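PDB 5FHY: B-type flagellar hook-associated protein 2 from Pseudomonas aeruginosa, which caps the distal end of the growing flagellar filament, where it promotes flagellin polymerization and keeps exported subunits from leaking away. Local coordinates for residues I22-A27 against V196-K201; K48-A53 against R116-S121. One frame throughout, in Å; residues are numbered along the deposited sequence.

Contact 1: I22-A27 against V196-K201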
loop_
_atom_site.group_PDB
_atom_site.type_symbol
_atom_site.label_atom_id
_atom_site.label_comp_id
_atom_site.label_asym_id
_atom_site.label_seq_id
_atom_site.Cartn_x
_atom_site.Cartn_y
_atom_site.Cartn_z
ATOM N N ILE B 22 -8.265 -21.861 -31.763
ATOM C CA ILE B 22 -8.180 -20.891 -32.847
ATOM C C ILE B 22 -8.625 -21.480 -34.186
ATOM O O ILE B 22 -8.871 -20.749 -35.147
ATOM C CB ILE B 22 -6.739 -20.363 -32.990
ATOM C CG1 ILE B 22 -6.066 -20.281 -31.620
ATOM C CG2 ILE B 22 -6.728 -18.990 -33.641
ATOM C CD1 ILE B 22 -4.585 -19.974 -31.688
ATOM N N LEU B 23 -8.736 -22.802 -34.239
ATOM C CA LEU B 23 -9.096 -23.494 -35.474
ATOM C C LEU B 23 -10.493 -24.097 -35.384
ATOM O O LEU B 23 -11.198 -24.224 -36.387
ATOM C CB LEU B 23 -8.078 -24.591 -35.795
ATOM C CG LEU B 23 -6.591 -24.228 -35.734
ATOM C CD1 LEU B 23 -5.741 -25.413 -36.161
ATOM C CD2 LEU B 23 -6.276 -22.998 -36.576
ATOM N N LYS B 24 -10.879 -24.470 -34.169
ATOM C CA LYS B 24 -12.105 -25.212 -33.937
ATOM C C LYS B 24 -12.508 -25.095 -32.476
ATOM O O LYS B 24 -11.704 -25.341 -31.577
ATOM C CB LYS B 24 -11.897 -26.680 -34.328
ATOM C CG LYS B 24 -13.022 -27.642 -33.986
ATOM C CD LYS B 24 -12.542 -29.070 -34.219
ATOM C CE LYS B 24 -11.191 -29.289 -33.543
ATOM N NZ LYS B 24 -10.428 -30.446 -34.081
ATOM N N ALA B 25 -13.761 -24.728 -32.243
ATOM C CA ALA B 25 -14.299 -24.654 -30.895
ATOM C C ALA B 25 -15.403 -25.684 -30.830
ATOM O O ALA B 25 -16.233 -25.756 -31.729
ATOM C CB ALA B 25 -14.818 -23.259 -30.578
ATOM N N SER B 26 -15.430 -26.477 -29.769
ATOM C CA SER B 26 -16.314 -27.629 -29.755
ATOM C C SER B 26 -17.229 -27.639 -28.553
ATOM O O SER B 26 -17.032 -26.895 -27.596
ATOM C CB SER B 26 -15.496 -28.919 -29.789
ATOM O OG SER B 26 -14.332 -28.792 -28.994
ATOM N N ALA B 27 -18.248 -28.485 -28.628
ATOM C CA ALA B 27 -19.256 -28.580 -27.586
ATOM C C ALA B 27 -19.797 -30.001 -27.520
ATOM O O ALA B 27 -19.572 -30.805 -28.424
ATOM C CB ALA B 27 -20.384 -27.589 -27.839
ATOM N N VAL B 196 -21.414 -34.546 -30.614
ATOM C CA VAL B 196 -20.414 -33.494 -30.594
ATOM C C VAL B 196 -20.703 -32.463 -31.671
ATOM O O VAL B 196 -20.954 -32.802 -32.824
ATOM C CB VAL B 196 -18.991 -34.060 -30.802
ATOM C CG1 VAL B 196 -17.966 -32.929 -30.918
ATOM C CG2 VAL B 196 -18.624 -35.026 -29.680
ATOM N N SER B 197 -20.654 -31.197 -31.281
ATOM C CA SER B 197 -20.786 -30.102 -32.224
ATOM C C SER B 197 -19.530 -29.256 -32.144
ATOM O O SER B 197 -19.054 -28.957 -31.052
ATOM C CB SER B 197 -22.020 -29.248 -31.919
ATOM O OG SER B 197 -23.210 -30.014 -31.943
ATOM N N PHE B 198 -18.998 -28.846 -33.285
ATOM C CA PHE B 198 -17.932 -27.861 -33.250
ATOM C C PHE B 198 -18.038 -26.877 -34.399
ATOM O O PHE B 198 -18.487 -27.215 -35.492
ATOM C CB PHE B 198 -16.549 -28.532 -33.260
ATOM C CG PHE B 198 -16.420 -29.691 -34.214
ATOM C CD1 PHE B 198 -16.280 -29.481 -35.575
ATOM C CD2 PHE B 198 -16.393 -30.993 -33.741
ATOM C CE1 PHE B 198 -16.144 -30.550 -36.447
ATOM C CE2 PHE B 198 -16.255 -32.064 -34.610
ATOM C CZ PHE B 198 -16.132 -31.841 -35.963
ATOM N N ASP B 199 -17.595 -25.655 -34.138
ATOM C CA ASP B 199 -17.606 -24.615 -35.145
ATOM C C ASP B 199 -16.197 -24.511 -35.702
ATOM O O ASP B 199 -15.278 -24.073 -35.014
ATOM C CB ASP B 199 -18.062 -23.280 -34.546
ATOM C CG ASP B 199 -19.523 -23.294 -34.120
ATOM O OD1 ASP B 199 -20.379 -22.798 -34.881
ATOM O OD2 ASP B 199 -19.809 -23.782 -33.006
ATOM N N VAL B 200 -16.031 -24.900 -36.958
ATOM C CA VAL B 200 -14.717 -24.876 -37.577
ATOM C C VAL B 200 -14.404 -23.446 -37.983
ATOM O O VAL B 200 -15.196 -22.796 -38.664
ATOM C CB VAL B 200 -14.638 -25.813 -38.791
ATOM C CG1 VAL B 200 -13.289 -25.674 -39.471
ATOM C CG2 VAL B 200 -14.876 -27.254 -38.358
ATOM N N LYS B 201 -13.243 -22.962 -37.558
ATOM C CA LYS B 201 -12.902 -21.559 -37.719
ATOM C C LYS B 201 -11.702 -21.356 -38.631
ATOM O O LYS B 201 -11.524 -20.277 -39.194
ATOM C CB LYS B 201 -12.611 -20.934 -36.352
ATOM C CG LYS B 201 -13.650 -21.233 -35.280
ATOM C CD LYS B 201 -13.257 -20.614 -33.941
ATOM C CE LYS B 201 -13.057 -19.109 -34.048
ATOM N NZ LYS B 201 -12.520 -18.520 -32.785
#

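Contact 2: K48-A53 against R116-S121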
loop_
_atom_site.group_PDB
_atom_site.type_symbol
_atom_site.label_atom_id
_atom_site.label_comp_id
_atom_site.label_asym_id
_atom_site.label_seq_id
_atom_site.Cartn_x
_atom_site.Cartn_y
_atom_site.Cartn_z
ATOM N N LYS B 48 -20.880 -14.601 -53.337
ATOM C CA LYS B 48 -20.717 -13.155 -53.408
ATOM C C LYS B 48 -20.296 -12.798 -54.826
ATOM O O LYS B 48 -19.243 -13.230 -55.305
ATOM C CB LYS B 48 -19.689 -12.655 -52.385
ATOM C CG LYS B 48 -19.406 -11.154 -52.464
ATOM C CD LYS B 48 -18.573 -10.660 -51.284
ATOM C CE LYS B 48 -18.232 -9.180 -51.425
ATOM N NZ LYS B 48 -17.388 -8.667 -50.306
ATOM N N ILE B 49 -21.135 -12.024 -55.506
ATOM C CA ILE B 49 -20.891 -11.708 -56.903
ATOM C C ILE B 49 -20.864 -10.211 -57.143
ATOM O O ILE B 49 -21.294 -9.422 -56.301
ATOM C CB ILE B 49 -21.967 -12.330 -57.811
ATOM C CG1 ILE B 49 -23.296 -11.587 -57.653
ATOM C CG2 ILE B 49 -22.137 -13.810 -57.505
ATOM C CD1 ILE B 49 -24.346 -11.992 -58.653
ATOM N N ALA B 50 -20.360 -9.829 -58.310
ATOM C CA ALA B 50 -20.333 -8.430 -58.717
ATOM C C ALA B 50 -20.868 -8.329 -60.135
ATOM O O ALA B 50 -20.380 -9.005 -61.039
ATOM C CB ALA B 50 -18.928 -7.863 -58.627
ATOM N N LEU B 51 -21.876 -7.489 -60.332
ATOM C CA LEU B 51 -22.498 -7.357 -61.646
ATOM C C LEU B 51 -21.696 -6.392 -62.508
ATOM O O LEU B 51 -20.676 -5.871 -62.065
ATOM C CB LEU B 51 -23.956 -6.902 -61.521
ATOM C CG LEU B 51 -24.828 -7.733 -60.575
ATOM C CD1 LEU B 51 -26.227 -7.155 -60.480
ATOM C CD2 LEU B 51 -24.866 -9.200 -61.011
ATOM N N GLN B 52 -22.144 -6.173 -63.741
ATOM C CA GLN B 52 -21.440 -5.278 -64.655
ATOM C C GLN B 52 -21.349 -3.869 -64.087
ATOM O O GLN B 52 -22.255 -3.418 -63.385
ATOM C CB GLN B 52 -22.136 -5.229 -66.020
ATOM C CG GLN B 52 -21.804 -6.386 -66.941
ATOM C CD GLN B 52 -22.432 -6.247 -68.316
ATOM O OE1 GLN B 52 -22.388 -5.177 -68.926
ATOM N NE2 GLN B 52 -23.020 -7.333 -68.814
ATOM N N ALA B 53 -20.250 -3.184 -64.388
ATOM C CA ALA B 53 -20.074 -1.806 -63.949
ATOM C C ALA B 53 -20.859 -0.905 -64.882
ATOM O O ALA B 53 -20.860 -1.106 -66.095
ATOM C CB ALA B 53 -18.606 -1.418 -63.925
ATOM N N ARG B 116 -21.234 -0.433 -59.649
ATOM C CA ARG B 116 -21.860 -1.718 -59.940
ATOM C C ARG B 116 -22.541 -2.276 -58.704
ATOM O O ARG B 116 -22.224 -1.888 -57.579
ATOM C CB ARG B 116 -20.822 -2.719 -60.454
ATOM C CG ARG B 116 -19.932 -3.315 -59.367
ATOM C CD ARG B 116 -18.901 -4.255 -59.971
ATOM N NE ARG B 116 -17.860 -3.500 -60.658
ATOM C CZ ARG B 116 -17.112 -3.976 -61.646
ATOM N NH1 ARG B 116 -17.287 -5.218 -62.079
ATOM N NH2 ARG B 116 -16.192 -3.202 -62.205
ATOM N N LEU B 117 -23.474 -3.197 -58.909
ATOM C CA LEU B 117 -24.153 -3.821 -57.783
ATOM C C LEU B 117 -23.341 -5.007 -57.288
ATOM O O LEU B 117 -22.867 -5.817 -58.081
ATOM C CB LEU B 117 -25.564 -4.262 -58.174
ATOM C CG LEU B 117 -26.597 -3.150 -58.362
ATOM C CD1 LEU B 117 -27.782 -3.644 -59.180
ATOM C CD2 LEU B 117 -27.049 -2.599 -57.018
ATOM N N VAL B 118 -23.176 -5.100 -55.972
ATOM C CA VAL B 118 -22.445 -6.206 -55.368
ATOM C C VAL B 118 -23.392 -6.933 -54.422
ATOM O O VAL B 118 -23.901 -6.349 -53.464
ATOM C CB VAL B 118 -21.183 -5.722 -54.614
ATOM C CG1 VAL B 118 -20.533 -6.875 -53.849
ATOM C CG2 VAL B 118 -20.188 -5.097 -55.586
ATOM N N LEU B 119 -23.639 -8.206 -54.706
ATOM C CA LEU B 119 -24.634 -8.965 -53.963
ATOM C C LEU B 119 -23.993 -10.092 -53.159
ATOM O O LEU B 119 -23.080 -10.767 -53.635
ATOM C CB LEU B 119 -25.696 -9.517 -54.919
ATOM C CG LEU B 119 -26.665 -8.525 -55.580
ATOM C CD1 LEU B 119 -26.009 -7.747 -56.722
ATOM C CD2 LEU B 119 -27.896 -9.258 -56.080
ATOM N N SER B 120 -24.461 -10.272 -51.928
ATOM C CA SER B 120 -23.916 -11.296 -51.039
ATOM C C SER B 120 -25.005 -12.203 -50.480
ATOM O O SER B 120 -26.126 -11.766 -50.231
ATOM C CB SER B 120 -23.149 -10.656 -49.878
ATOM O OG SER B 120 -22.015 -9.941 -50.332
ATOM N N SER B 121 -24.660 -13.470 -50.273
ATOM C CA SER B 121 -25.568 -14.417 -49.643
ATOM C C SER B 121 -24.951 -14.958 -48.358
ATOM O O SER B 121 -23.733 -14.995 -48.220
ATOM C CB SER B 121 -25.895 -15.564 -50.599
ATOM O OG SER B 121 -26.550 -16.616 -49.916
HETATM O O HOH W 1 -24.240 -3.304 -61.584
#

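Contact 1: I22-A27 against V196-K201
Lys201 lays its CB against the backbone carbonyl of Leu23, with CB 3.6 Å from Leu23 O. The same carbonyl accepts a hydrogen bond of 2.7 Å from Lys201 N. That donor stands above the carbonyl plane, 41° out of it. From here strand 24-27 runs antiparallel to strand 196-200.

Lys24 carries the main side-chain contact. Its CG is anti to the backbone N (chi1 173°), which brings it 3.7 Å from Phe198 CB. The next carbon, CD, lies over one face of the Phe198 ring, 4.2 Å from the centroid and offset toward the rim. This is a CH-pi contact. The ammonium is farther from the ring and adds at most a weak cation-pi attraction. Ile38 and Ile210 of the same chain also touch Lys24, and Val248 of a second subunit packs on it.

Ala27 closes the other end. It pairs with Ser197 through two backbone bonds, Ala27 N to Ser197 O at 2.6 Å and Ser197 N to Ala27 O at 3.1 Å. Between the two ends, Ala25 and Asp199 form another hydrogen-bonded pair. At Ser26 and Phe198 the strands come close, with CB to CB 3.6 Å.

Backbone bonds thus join the first strand of this fragment to the middle strand of a small antiparallel sheet. The side-chain contribution is mainly apolar, even from a lysine.

Contact 2: K48-A53 against R116-S121
Arg116 lays one face of its guanidinium against Ala53 CB, 3.5 Å from NH2, and its CD lies 3.2 Å from the backbone oxygen Leu51 O. The chain bends at chi3 (74°), which turns NE off an extended course. Ala50 CB touches the same aliphatic stem, 3.9 Å from Arg116 CD. NH2 forms a salt bridge with Asp111 and a hydrogen bond with Gly161 O.

On the face that bears Ile49 and Leu119, Leu51 CD1 meets Leu117 CB and Leu119 CD1, each at 3.8 Å. Ile95 of helix 88-98 also packs on Leu119, and Met91 on Leu117. On the other face the extended Lys48 chain passes Ser120 OG, with its CG and CD each 3.6 Å from that oxygen. Beyond, Lys48 makes a cation-pi contact with Tyr36 of a third subunit.

Strand 48-50 lies between 114-121 and 165-166 in a four-stranded antiparallel sheet, and 116-121 falls in the flagellin hook IN motif. Ile49 and Leu119 exchange two backbone hydrogen bonds, and Leu51 N gives a nearly straight one to Leu117 O (179° at the hydrogen). Past Leu51 a water donates to Gln52 O and accepts from Leu117 N.

The contact therefore combines leucine packing under a helix with a buried arginine. Asp111 probably balances the arginine's charge, while its stem lies against the carbonyl oxygens of Leu51 and Gln52 and one guanidinium face meets Ala53 CB.

Contacts 1 and 2 belong to two separate beta regions of the FliD fragment. Their centres are 31 Å apart, on opposite sides of the chain's centre, and their nearest atoms are about 15 Å apart. Along the chain, both segments of contact 2 fall between those of contact 1. Residues 22-27 and 196-201 thus pair across an excursion that includes the other region. Each contact also touches a different neighbouring subunit. A bound sodium ion lies about 4 Å from the Arg116 side chain; it is probably the one at the site of Ser159 and Ala163.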